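Local atomic coordinates of ribonuclease P protein component 3 (Thermococcus kodakarensis KOD1, PDB entry 3WYZ), a protein that probably serves as a protein subunit of ribonuclease P, the RNA-based enzyme that matures tRNAs by cleaving the 5'-ends of their precursors. Residues 37-42 with 90-95; 14-19 with 86-91. All coordinates share one frame; numbering follows the deposited sequence.

Interaction 1 (37-42 with 90-95)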
ATOM      1  N   THR A  37       2.387  -6.978  -6.742  1.00 41.21           N
ATOM      2  CA  THR A  37       1.405  -7.349  -5.734  1.00 42.15           C
ATOM      3  C   THR A  37       0.405  -8.367  -6.287  1.00 44.59           C
ATOM      4  O   THR A  37      -0.230  -8.133  -7.318  1.00 42.69           O
ATOM      5  CB  THR A  37       0.647  -6.104  -5.235  1.00 41.69           C
ATOM      6  OG1 THR A  37       1.578  -5.184  -4.641  1.00 40.38           O
ATOM      7  CG2 THR A  37      -0.411  -6.492  -4.212  1.00 41.56           C
ATOM      8  N   LYS A  38       0.290  -9.504  -5.608  1.00 48.34           N
ATOM      9  CA  LYS A  38      -0.723 -10.497  -5.936  1.00 53.11           C
ATOM     10  C   LYS A  38      -1.964 -10.210  -5.098  1.00 51.84           C
ATOM     11  O   LYS A  38      -1.919 -10.260  -3.870  1.00 51.75           O
ATOM     12  CB  LYS A  38      -0.212 -11.910  -5.650  1.00 56.79           C
ATOM     13  CG  LYS A  38      -1.194 -13.015  -6.014  1.00 59.61           C
ATOM     14  CD  LYS A  38      -0.870 -14.311  -5.289  1.00 62.28           C
ATOM     15  CE  LYS A  38      -1.809 -15.437  -5.703  1.00 64.23           C
ATOM     16  NZ  LYS A  38      -3.227 -15.186  -5.327  1.00 67.61           N
ATOM     17  N   LYS A  39      -3.066  -9.902  -5.769  1.00 54.12           N
ATOM     18  CA  LYS A  39      -4.328  -9.628  -5.101  1.00 57.64           C
ATOM     19  C   LYS A  39      -4.961 -10.952  -4.682  1.00 59.98           C
ATOM     20  O   LYS A  39      -5.057 -11.881  -5.486  1.00 63.37           O
ATOM     21  CB  LYS A  39      -5.248  -8.844  -6.035  1.00 59.33           C
ATOM     22  CG  LYS A  39      -6.425  -8.177  -5.345  1.00 63.03           C
ATOM     23  CD  LYS A  39      -7.001  -7.066  -6.211  1.00 64.65           C
ATOM     24  CE  LYS A  39      -8.240  -6.453  -5.582  1.00 66.58           C
ATOM     25  NZ  LYS A  39      -8.711  -5.256  -6.330  1.00 68.66           N
ATOM     26  N   LEU A  40      -5.378 -11.039  -3.422  1.00 61.51           N
ATOM     27  CA  LEU A  40      -5.856 -12.296  -2.850  1.00 62.20           C
ATOM     28  C   LEU A  40      -7.163 -12.130  -2.070  1.00 62.45           C
ATOM     29  O   LEU A  40      -7.179 -11.545  -0.987  1.00 58.26           O
ATOM     30  CB  LEU A  40      -4.776 -12.881  -1.944  1.00 64.56           C
ATOM     31  CG  LEU A  40      -5.072 -14.218  -1.270  1.00 66.44           C
ATOM     32  CD1 LEU A  40      -5.581 -15.242  -2.279  1.00 69.32           C
ATOM     33  CD2 LEU A  40      -3.829 -14.729  -0.557  1.00 67.66           C
ATOM     34  N   VAL A  41      -8.245 -12.674  -2.629  1.00 66.53           N
ATOM     35  CA  VAL A  41      -9.578 -12.598  -2.029  1.00 68.49           C
ATOM     36  C   VAL A  41      -9.864 -13.873  -1.243  1.00 70.67           C
ATOM     37  O   VAL A  41      -9.804 -14.970  -1.800  1.00 75.25           O
ATOM     38  CB  VAL A  41     -10.666 -12.417  -3.104  1.00 70.50           C
ATOM     39  CG1 VAL A  41     -11.994 -12.037  -2.460  1.00 70.22           C
ATOM     40  CG2 VAL A  41     -10.237 -11.371  -4.133  1.00 70.61           C
ATOM     41  N   LEU A  42     -10.180 -13.721   0.042  1.00 72.18           N
ATOM     42  CA  LEU A  42     -10.326 -14.859   0.951  1.00 75.78           C
ATOM     43  C   LEU A  42     -11.628 -14.834   1.754  1.00 79.99           C
ATOM     44  O   LEU A  42     -11.953 -13.834   2.391  1.00 78.36           O
ATOM     45  CB  LEU A  42      -9.135 -14.904   1.914  1.00 74.80           C
ATOM     46  CG  LEU A  42      -8.007 -15.909   1.647  1.00 76.05           C
ATOM     47  CD1 LEU A  42      -7.638 -16.005   0.174  1.00 74.72           C
ATOM     48  CD2 LEU A  42      -6.789 -15.556   2.491  1.00 77.68           C
ATOM     49  N   TYR A  90       0.380  -6.986   2.524  1.00 43.66           N
ATOM     50  CA  TYR A  90      -0.492  -5.819   2.476  1.00 44.78           C
ATOM     51  C   TYR A  90      -1.912  -6.223   2.844  1.00 44.92           C
ATOM     52  O   TYR A  90      -2.296  -7.380   2.688  1.00 45.12           O
ATOM     53  CB  TYR A  90      -0.521  -5.196   1.080  1.00 43.57           C
ATOM     54  CG  TYR A  90       0.789  -4.659   0.550  1.00 42.75           C
ATOM     55  CD1 TYR A  90       1.841  -4.307   1.400  1.00 43.00           C
ATOM     56  CD2 TYR A  90       0.954  -4.453  -0.811  1.00 40.30           C
ATOM     57  CE1 TYR A  90       3.027  -3.803   0.898  1.00 41.71           C
ATOM     58  CE2 TYR A  90       2.127  -3.944  -1.318  1.00 40.87           C
ATOM     59  CZ  TYR A  90       3.163  -3.624  -0.463  1.00 42.17           C
ATOM     60  OH  TYR A  90       4.328  -3.120  -0.987  1.00 41.61           O
ATOM     61  N   VAL A  91      -2.685  -5.255   3.331  1.00 46.33           N
ATOM     62  CA  VAL A  91      -4.107  -5.443   3.587  1.00 45.24           C
ATOM     63  C   VAL A  91      -4.876  -4.286   2.963  1.00 45.45           C
ATOM     64  O   VAL A  91      -4.514  -3.128   3.136  1.00 45.04           O
ATOM     65  CB  VAL A  91      -4.417  -5.527   5.095  1.00 45.83           C
ATOM     66  CG1 VAL A  91      -5.923  -5.612   5.341  1.00 45.38           C
ATOM     67  CG2 VAL A  91      -3.715  -6.721   5.714  1.00 45.23           C
ATOM     68  N   GLN A  92      -5.934  -4.622   2.231  1.00 47.88           N
ATOM     69  CA  GLN A  92      -6.829  -3.640   1.643  1.00 50.29           C
ATOM     70  C   GLN A  92      -7.664  -2.993   2.744  1.00 50.58           C
ATOM     71  O   GLN A  92      -8.362  -3.687   3.487  1.00 50.71           O
ATOM     72  CB  GLN A  92      -7.749  -4.325   0.631  1.00 52.89           C
ATOM     73  CG  GLN A  92      -8.742  -3.419  -0.087  1.00 55.93           C
ATOM     74  CD  GLN A  92      -8.183  -2.846  -1.372  1.00 59.39           C
ATOM     75  OE1 GLN A  92      -7.349  -1.942  -1.343  1.00 66.28           O
ATOM     76  NE2 GLN A  92      -8.637  -3.369  -2.508  1.00 59.71           N
ATOM     77  N   GLY A  93      -7.583  -1.665   2.839  1.00 49.46           N
ATOM     78  CA  GLY A  93      -8.377  -0.903   3.789  1.00 48.02           C
ATOM     79  C   GLY A  93      -9.804  -0.707   3.312  1.00 48.58           C
ATOM     80  O   GLY A  93     -10.126  -1.019   2.172  1.00 48.05           O
ATOM     81  N   GLY A  94     -10.659  -0.188   4.189  1.00 50.22           N
ATOM     82  CA  GLY A  94     -12.053   0.082   3.849  1.00 53.40           C
ATOM     83  C   GLY A  94     -13.045  -0.332   4.918  1.00 55.40           C
ATOM     84  O   GLY A  94     -14.060   0.342   5.125  1.00 58.42           O
ATOM     85  N   ASP A  95     -12.772  -1.458   5.572  1.00 57.02           N
ATOM     86  CA  ASP A  95     -13.576  -1.917   6.697  1.00 58.90           C
ATOM     87  C   ASP A  95     -12.829  -1.556   7.975  1.00 58.98           C
ATOM     88  O   ASP A  95     -11.614  -1.743   8.064  1.00 55.88           O
ATOM     89  CB  ASP A  95     -13.810  -3.429   6.596  1.00 64.18           C
ATOM     90  CG  ASP A  95     -14.733  -3.972   7.690  1.00 68.40           C
ATOM     91  OD1 ASP A  95     -15.384  -3.187   8.414  1.00 74.36           O
ATOM     92  OD2 ASP A  95     -14.814  -5.208   7.820  1.00 72.75           O
TER
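T37 meets the tyrosine ring of Y90 with both branches of its short side chain. OG1 lies 3.6 Å from Y90 CE2, at the edge of the ring and near its plane, while T37 CG2 touches the neighbouring Y90 CD2 at 4.2 Å. The two side chains cross at about a right angle. The threonine's first torsion (chi1 -61°) sets OG1 beside its own backbone N and CG2 beside the carbonyl carbon, which turns OG1 toward the ring edge and leaves CG2 in looser contact with CD2. No hydrogen bond joins the two segments; the polar needs of OG1 are met by D17. Further along, the nearly fully extended K39 brings NZ to 4.3 Å from Q92 NE2, a loose approach of two nitrogens. The lysine ammonium is paired with E180, and Q92 OE1 bonds a bound glycerol.

In the second shell, strand 65-70 lies between the two strands in the sheet: T37 rests on L68, Y90 on A66 and Q92 on V70. The CA atoms of T37 and Y90 are accordingly 8.6 Å apart, so that only side chains meet. Residues of the alternate phase face the other way, K38 and L40 onto helix 48-62 and V91 onto helix 96-104. Contact between next-nearest parallel strands, on the face opposite the helices, is what the interior of a TIM barrel-like fold provides.

Interaction 2 (14-19 with 86-91)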
ATOM      1  N   VAL A  14      10.927   4.017  -5.509  1.00 41.81           N
ATOM      2  CA  VAL A  14      10.432   2.640  -5.387  1.00 41.09           C
ATOM      3  C   VAL A  14       8.912   2.598  -5.570  1.00 39.01           C
ATOM      4  O   VAL A  14       8.191   3.374  -4.957  1.00 38.46           O
ATOM      5  CB  VAL A  14      10.779   2.039  -4.019  1.00 42.81           C
ATOM      6  CG1 VAL A  14      10.170   0.645  -3.864  1.00 43.57           C
ATOM      7  CG2 VAL A  14      12.293   1.996  -3.825  1.00 44.77           C
ATOM      8  N   GLU A  15       8.436   1.693  -6.418  1.00 38.51           N
ATOM      9  CA  GLU A  15       6.996   1.488  -6.603  1.00 39.70           C
ATOM     10  C   GLU A  15       6.584   0.256  -5.803  1.00 37.32           C
ATOM     11  O   GLU A  15       6.973  -0.854  -6.134  1.00 35.95           O
ATOM     12  CB  GLU A  15       6.673   1.332  -8.091  1.00 42.73           C
ATOM     13  CG  GLU A  15       5.239   0.943  -8.433  1.00 45.36           C
ATOM     14  CD  GLU A  15       4.181   1.733  -7.679  1.00 44.66           C
ATOM     15  OE1 GLU A  15       3.856   1.342  -6.547  1.00 39.86           O
ATOM     16  OE2 GLU A  15       3.652   2.723  -8.233  1.00 48.55           O
ATOM     17  N   MET A  16       5.801   0.481  -4.749  1.00 37.41           N
ATOM     18  CA  MET A  16       5.476  -0.547  -3.762  1.00 37.42           C
ATOM     19  C   MET A  16       4.315  -1.455  -4.135  1.00 38.16           C
ATOM     20  O   MET A  16       4.152  -2.507  -3.530  1.00 36.70           O
ATOM     21  CB  MET A  16       5.153   0.102  -2.414  1.00 39.04           C
ATOM     22  CG  MET A  16       6.336   0.748  -1.723  1.00 40.35           C
ATOM     23  SD  MET A  16       7.610  -0.443  -1.304  1.00 43.13           S
ATOM     24  CE  MET A  16       6.894  -1.234   0.141  1.00 43.24           C
ATOM     25  N   ASP A  17       3.513  -1.069  -5.119  1.00 40.04           N
ATOM     26  CA  ASP A  17       2.289  -1.800  -5.413  1.00 43.79           C
ATOM     27  C   ASP A  17       1.857  -1.643  -6.873  1.00 43.31           C
ATOM     28  O   ASP A  17       1.268  -0.639  -7.253  1.00 42.58           O
ATOM     29  CB  ASP A  17       1.197  -1.312  -4.450  1.00 47.61           C
ATOM     30  CG  ASP A  17      -0.089  -2.104  -4.540  1.00 48.53           C
ATOM     31  OD1 ASP A  17      -0.082  -3.207  -5.121  1.00 49.32           O
ATOM     32  OD2 ASP A  17      -1.108  -1.605  -4.001  1.00 46.05           O
ATOM     33  N   VAL A  18       2.199  -2.639  -7.688  1.00 46.27           N
ATOM     34  CA  VAL A  18       1.659  -2.788  -9.041  1.00 46.62           C
ATOM     35  C   VAL A  18       1.159  -4.223  -9.191  1.00 46.12           C
ATOM     36  O   VAL A  18       1.785  -5.159  -8.698  1.00 46.08           O
ATOM     37  CB  VAL A  18       2.696  -2.456 -10.138  1.00 48.99           C
ATOM     38  CG1 VAL A  18       3.028  -0.978 -10.124  1.00 51.09           C
ATOM     39  CG2 VAL A  18       3.965  -3.259  -9.971  1.00 52.66           C
ATOM     40  N   ARG A  19       0.033  -4.392  -9.875  1.00 47.37           N
ATOM     41  CA  ARG A  19      -0.690  -5.665  -9.862  1.00 48.22           C
ATOM     42  C   ARG A  19      -0.871  -6.313 -11.237  1.00 48.27           C
ATOM     43  O   ARG A  19      -1.588  -7.305 -11.357  1.00 49.91           O
ATOM     44  CB  ARG A  19      -2.053  -5.452  -9.204  1.00 47.92           C
ATOM     45  CG  ARG A  19      -1.958  -4.988  -7.762  1.00 47.56           C
ATOM     46  CD  ARG A  19      -3.201  -4.246  -7.308  1.00 47.08           C
ATOM     47  NE  ARG A  19      -3.017  -3.658  -5.985  1.00 46.87           N
ATOM     48  CZ  ARG A  19      -3.977  -3.058  -5.287  1.00 46.92           C
ATOM     49  NH1 ARG A  19      -5.211  -2.963  -5.773  1.00 48.90           N
ATOM     50  NH2 ARG A  19      -3.702  -2.554  -4.089  1.00 45.23           N
ATOM     51  N   LYS A  86       7.317 -15.694   2.280  1.00 73.90           N
ATOM     52  CA  LYS A  86       8.334 -14.883   1.610  1.00 71.02           C
ATOM     53  C   LYS A  86       7.672 -13.821   0.732  1.00 66.15           C
ATOM     54  O   LYS A  86       7.741 -13.876  -0.495  1.00 64.97           O
ATOM     55  CB  LYS A  86       9.267 -15.761   0.773  1.00 73.83           C
ATOM     56  CG  LYS A  86      10.164 -16.676   1.586  1.00 77.76           C
ATOM     57  CD  LYS A  86      11.173 -17.377   0.691  1.00 78.44           C
ATOM     58  CE  LYS A  86      12.199 -18.155   1.497  1.00 80.14           C
ATOM     59  NZ  LYS A  86      13.246 -18.750   0.622  1.00 79.49           N
ATOM     60  N   ALA A  87       7.039 -12.848   1.377  1.00 61.43           N
ATOM     61  CA  ALA A  87       6.336 -11.780   0.677  1.00 56.67           C
ATOM     62  C   ALA A  87       5.948 -10.692   1.662  1.00 53.18           C
ATOM     63  O   ALA A  87       5.770 -10.959   2.855  1.00 51.06           O
ATOM     64  CB  ALA A  87       5.092 -12.325  -0.014  1.00 57.05           C
ATOM     65  N   LEU A  88       5.818  -9.466   1.161  1.00 49.97           N
ATOM     66  CA  LEU A  88       5.251  -8.387   1.952  1.00 47.55           C
ATOM     67  C   LEU A  88       3.772  -8.668   2.112  1.00 47.25           C
ATOM     68  O   LEU A  88       3.108  -9.093   1.167  1.00 45.69           O
ATOM     69  CB  LEU A  88       5.427  -7.031   1.274  1.00 47.44           C
ATOM     70  CG  LEU A  88       6.854  -6.578   1.008  1.00 47.79           C
ATOM     71  CD1 LEU A  88       6.854  -5.249   0.283  1.00 48.17           C
ATOM     72  CD2 LEU A  88       7.688  -6.499   2.279  1.00 47.90           C
ATOM     73  N   LEU A  89       3.253  -8.426   3.311  1.00 47.71           N
ATOM     74  CA  LEU A  89       1.840  -8.610   3.572  1.00 47.62           C
ATOM     75  C   LEU A  89       1.147  -7.253   3.575  1.00 46.38           C
ATOM     76  O   LEU A  89       1.329  -6.459   4.496  1.00 45.62           O
ATOM     77  CB  LEU A  89       1.634  -9.341   4.903  1.00 48.52           C
ATOM     78  CG  LEU A  89       0.215  -9.845   5.204  1.00 49.69           C
ATOM     79  CD1 LEU A  89      -0.253 -10.820   4.139  1.00 48.63           C
ATOM     80  CD2 LEU A  89       0.158 -10.501   6.581  1.00 50.24           C
ATOM     81  N   TYR A  90       0.380  -6.986   2.524  1.00 43.66           N
ATOM     82  CA  TYR A  90      -0.492  -5.819   2.476  1.00 44.78           C
ATOM     83  C   TYR A  90      -1.912  -6.223   2.844  1.00 44.92           C
ATOM     84  O   TYR A  90      -2.296  -7.380   2.688  1.00 45.12           O
ATOM     85  CB  TYR A  90      -0.521  -5.196   1.080  1.00 43.57           C
ATOM     86  CG  TYR A  90       0.789  -4.659   0.550  1.00 42.75           C
ATOM     87  CD1 TYR A  90       1.841  -4.307   1.400  1.00 43.00           C
ATOM     88  CD2 TYR A  90       0.954  -4.453  -0.811  1.00 40.30           C
ATOM     89  CE1 TYR A  90       3.027  -3.803   0.898  1.00 41.71           C
ATOM     90  CE2 TYR A  90       2.127  -3.944  -1.318  1.00 40.87           C
ATOM     91  CZ  TYR A  90       3.163  -3.624  -0.463  1.00 42.17           C
ATOM     92  OH  TYR A  90       4.328  -3.120  -0.987  1.00 41.61           O
ATOM     93  N   VAL A  91      -2.685  -5.255   3.331  1.00 46.33           N
ATOM     94  CA  VAL A  91      -4.107  -5.443   3.587  1.00 45.24           C
ATOM     95  C   VAL A  91      -4.876  -4.286   2.963  1.00 45.45           C
ATOM     96  O   VAL A  91      -4.514  -3.128   3.136  1.00 45.04           O
ATOM     97  CB  VAL A  91      -4.417  -5.527   5.095  1.00 45.83           C
ATOM     98  CG1 VAL A  91      -5.923  -5.612   5.341  1.00 45.38           C
ATOM     99  CG2 VAL A  91      -3.715  -6.721   5.714  1.00 45.23           C
TER
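The phenol of Y90 reaches across to strand 14-18 and gives its OH hydrogen to the carbonyl O of M16, at an OH-to-O distance of 2.6 Å. The C=O...donor angle is 132°, with the donor tilted out of the carbonyl plane, whereas M16 O itself lies in the plane of the ring, at its edge. The methionine side chain bends back beside the hydroxyl: its second torsion (chi2 -63°) and its third are both bent, which returns CE to 3.4 Å from Y90 OH. The same methyl packs on L88 CD1 at 4.0 Å, and the two side chains cross at about a right angle. D17 CB approaches Y90 CE2 obliquely, at 4.2 Å. The axes of the two strands, which are first and fourth in the parallel sheet of the TIM barrel-like fold, come within 10.2 Å at 60° to each other, so the tyrosine spans the curved interior. A phenylalanine in its place would probably leave the buried M16 carbonyl without this hydrogen-bond donor. Strand 14-18 is irregular here, since E15 and V18 both form backbone bonds with V35. E15 folds back so that its OE1, met on the anti side, accepts D17 N at 2.8 Å. The D17 carboxylate is gripped side-on by R19, NE bonding OD1 at 3.1 Å and NH2 bonding OD2 at 2.8 Å in a salt bridge; T37 and S178 add hydrogen bonds to OD1 and OD2 respectively.

Interactions 1 and 2 share Y90, whose ring edge serves T37 in the first and whose hydroxyl serves M16 in the second; their centres lie about 10 Å apart. Strands 33-41 and 14-18 are also sheet neighbours, and the contacts meet directly: T37 N is 2.7 Å from V18 O, a probable hydrogen bond, and T37 OG1 lies 2.6 Å from D17 OD1, consistent with D17 helping to orient the threonine hydroxyl beside the tyrosine ring. K39 NZ and R19 NH1 come within 4.2 Å of each other, both gathered at the carboxylate oxygen E180 OE2. Q92 and R19 each bond bound glycerol, which may mark a pocket on this side of the barrel.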